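Local coordinates for protein transcriptional regulator (AraC-type DNA-binding domain-containing proteins) (Chromobacterium violaceum, PDB 3OIO) that probably binds specific DNA sequences as an AraC-type transcription factor, this chain being its helix-turn-helix DNA-binding domain, at residues A[18-23]-A[58-63]. Residues are numbered along the deposited sequence; the frame is centred on the assembly and turned at random.
Sequences ANIEEP and ELRLNR
The Arg63 guanidinium carries Ile20 CD1 over one face, 3.4 Å above the plane and displaced toward the rim on the NH2 side, since CD1 lies 3.5 Å from Arg63 NH2 but 3.9 Å from Arg63 NH1. The arginine chain bends at chi2 (56°), which places CD, and at chi3 (50°), which places NE, and the two side chains cross at about a right angle. Arg63 NE is hydrogen-bonded to Gln66, three residues further along the same helix. The Arg60 guanidinium is met obliquely by Ile20 O and by Pro23 CG; the proline ring approaches mainly the aliphatic part, with CG 3.9 Å from Arg60 CD. AraC-type DNA-binding domains consist of two helix-turn-helix subdomains joined by a long linker helix, and helix 52-70 fits that role: residues 18-23, the loop between helices 7-17 and 26-33, pack on its middle. Arg60 reaches across to the second half, where NE bonds to Cys82 O and its guanidinium makes a cation-pi contact with Phe84. Ile20 is the buried centre of the contact: its CG1 meets Leu59 CD2 at 3.6 Å, while CG2, anti to the backbone N, lies 3.9 Å from Arg63 CG. Leu59 also touches Met16 and Glu17 of helix 7-17, and Tyr56 OH, one turn before Arg60, is hydrogen-bonded to Asn19 O, a further link between helix 52-70 and the loop.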
loop_
_atom_site.group_PDB
_atom_site.type_symbol
_atom_site.label_atom_id
_atom_site.label_comp_id
_atom_site.label_asym_id
_atom_site.label_seq_id
_atom_site.Cartn_x
_atom_site.Cartn_y
_atom_site.Cartn_z
ATOM N N ALA A 18 8.817 1.699 4.179
ATOM C CA ALA A 18 9.365 2.807 4.951
ATOM C C ALA A 18 8.876 4.175 4.480
ATOM O O ALA A 18 9.255 5.190 5.077
ATOM C CB ALA A 18 10.916 2.772 4.931
ATOM N N ASN A 19 8.011 4.205 3.464
ATOM C CA ASN A 19 7.601 5.466 2.819
ATOM C C ASN A 19 6.128 5.373 2.431
ATOM O O ASN A 19 5.767 5.223 1.254
ATOM C CB ASN A 19 8.478 5.721 1.592
ATOM C CG ASN A 19 9.899 6.067 1.971
ATOM O OD1 ASN A 19 10.204 7.222 2.295
ATOM N ND2 ASN A 19 10.781 5.056 1.965
ATOM N N ILE A 20 5.275 5.434 3.448
ATOM C CA ILE A 20 3.849 5.248 3.239
ATOM C C ILE A 20 3.056 6.545 3.056
ATOM O O ILE A 20 2.281 6.670 2.088
ATOM C CB ILE A 20 3.251 4.378 4.371
ATOM C CG1 ILE A 20 3.876 2.974 4.299
ATOM C CG2 ILE A 20 1.711 4.357 4.290
ATOM C CD1 ILE A 20 3.610 2.128 5.512
ATOM N N GLU A 21 3.228 7.503 3.966
ATOM C CA GLU A 21 2.491 8.772 3.859
ATOM C C GLU A 21 2.868 9.635 2.652
ATOM O O GLU A 21 1.992 10.290 2.041
ATOM C CB GLU A 21 2.635 9.604 5.127
ATOM C CG GLU A 21 1.895 10.928 5.006
ATOM C CD GLU A 21 1.757 11.679 6.316
ATOM O OE1 GLU A 21 2.154 11.148 7.374
ATOM O OE2 GLU A 21 1.237 12.818 6.288
ATOM N N GLU A 22 4.158 9.618 2.317
ATOM C CA GLU A 22 4.708 10.297 1.133
ATOM C C GLU A 22 5.432 9.243 0.301
ATOM O O GLU A 22 6.664 9.082 0.406
ATOM C CB GLU A 22 5.673 11.406 1.553
ATOM C CG GLU A 22 5.051 12.482 2.442
ATOM C CD GLU A 22 6.001 13.646 2.747
ATOM O OE1 GLU A 22 7.238 13.470 2.678
ATOM O OE2 GLU A 22 5.508 14.752 3.052
ATOM N N PRO A 23 4.674 8.486 -0.507
ATOM C CA PRO A 23 5.292 7.333 -1.181
ATOM C C PRO A 23 6.278 7.732 -2.263
ATOM O O PRO A 23 6.161 8.803 -2.854
ATOM C CB PRO A 23 4.089 6.536 -1.740
ATOM C CG PRO A 23 2.966 7.580 -1.878
ATOM C CD PRO A 23 3.211 8.585 -0.743
ATOM N N GLU A 58 -1.697 -1.143 -2.706
ATOM C CA GLU A 58 -2.098 -2.206 -1.770
ATOM C C GLU A 58 -1.457 -2.017 -0.387
ATOM O O GLU A 58 -2.098 -2.224 0.640
ATOM C CB GLU A 58 -1.676 -3.591 -2.268
ATOM C CG GLU A 58 -2.309 -4.034 -3.557
ATOM C CD GLU A 58 -1.817 -5.433 -3.931
ATOM O OE1 GLU A 58 -1.851 -6.337 -3.075
ATOM O OE2 GLU A 58 -1.356 -5.624 -5.076
ATOM N N LEU A 59 -0.183 -1.654 -0.384
ATOM C CA LEU A 59 0.554 -1.456 0.851
ATOM C C LEU A 59 -0.058 -0.299 1.658
ATOM O O LEU A 59 -0.314 -0.432 2.865
ATOM C CB LEU A 59 1.996 -1.172 0.457
ATOM C CG LEU A 59 3.093 -1.029 1.474
ATOM C CD1 LEU A 59 4.446 -1.040 0.741
ATOM C CD2 LEU A 59 2.849 0.279 2.192
ATOM N N ARG A 60 -0.322 0.821 0.983
ATOM C CA ARG A 60 -0.923 1.994 1.639
ATOM C C ARG A 60 -2.335 1.668 2.159
ATOM O O ARG A 60 -2.693 2.104 3.262
ATOM C CB ARG A 60 -0.952 3.185 0.664
ATOM C CG ARG A 60 0.495 3.737 0.402
ATOM C CD ARG A 60 0.631 4.625 -0.883
ATOM N NE ARG A 60 -0.546 5.486 -0.927
ATOM C CZ ARG A 60 -1.267 5.761 -2.000
ATOM N NH1 ARG A 60 -2.415 6.455 -1.838
ATOM N NH2 ARG A 60 -0.842 5.353 -3.214
ATOM N N LEU A 61 -3.102 0.881 1.393
ATOM C CA LEU A 61 -4.439 0.447 1.842
ATOM C C LEU A 61 -4.363 -0.475 3.069
ATOM O O LEU A 61 -5.221 -0.383 3.972
ATOM C CB LEU A 61 -5.181 -0.280 0.711
ATOM C CG LEU A 61 -5.686 0.726 -0.351
ATOM C CD1 LEU A 61 -6.161 -0.072 -1.584
ATOM C CD2 LEU A 61 -6.809 1.732 0.143
ATOM N N ASN A 62 -3.347 -1.360 3.115
ATOM C CA ASN A 62 -3.165 -2.173 4.296
ATOM C C ASN A 62 -2.730 -1.366 5.512
ATOM O O ASN A 62 -3.155 -1.687 6.636
ATOM C CB ASN A 62 -2.211 -3.353 4.003
ATOM C CG ASN A 62 -2.966 -4.532 3.412
ATOM O OD1 ASN A 62 -3.576 -5.336 4.145
ATOM N ND2 ASN A 62 -2.960 -4.633 2.083
ATOM N N ARG A 63 -1.891 -0.333 5.316
ATOM C CA ARG A 63 -1.595 0.534 6.458
ATOM C C ARG A 63 -2.900 1.215 6.927
ATOM O O ARG A 63 -3.154 1.365 8.140
ATOM C CB ARG A 63 -0.500 1.570 6.115
ATOM C CG ARG A 63 -0.241 2.605 7.236
ATOM C CD ARG A 63 0.115 2.046 8.623
ATOM N NE ARG A 63 1.186 1.044 8.685
ATOM C CZ ARG A 63 2.485 1.319 8.825
ATOM N NH1 ARG A 63 3.379 0.324 8.906
ATOM N NH2 ARG A 63 2.903 2.584 8.863
#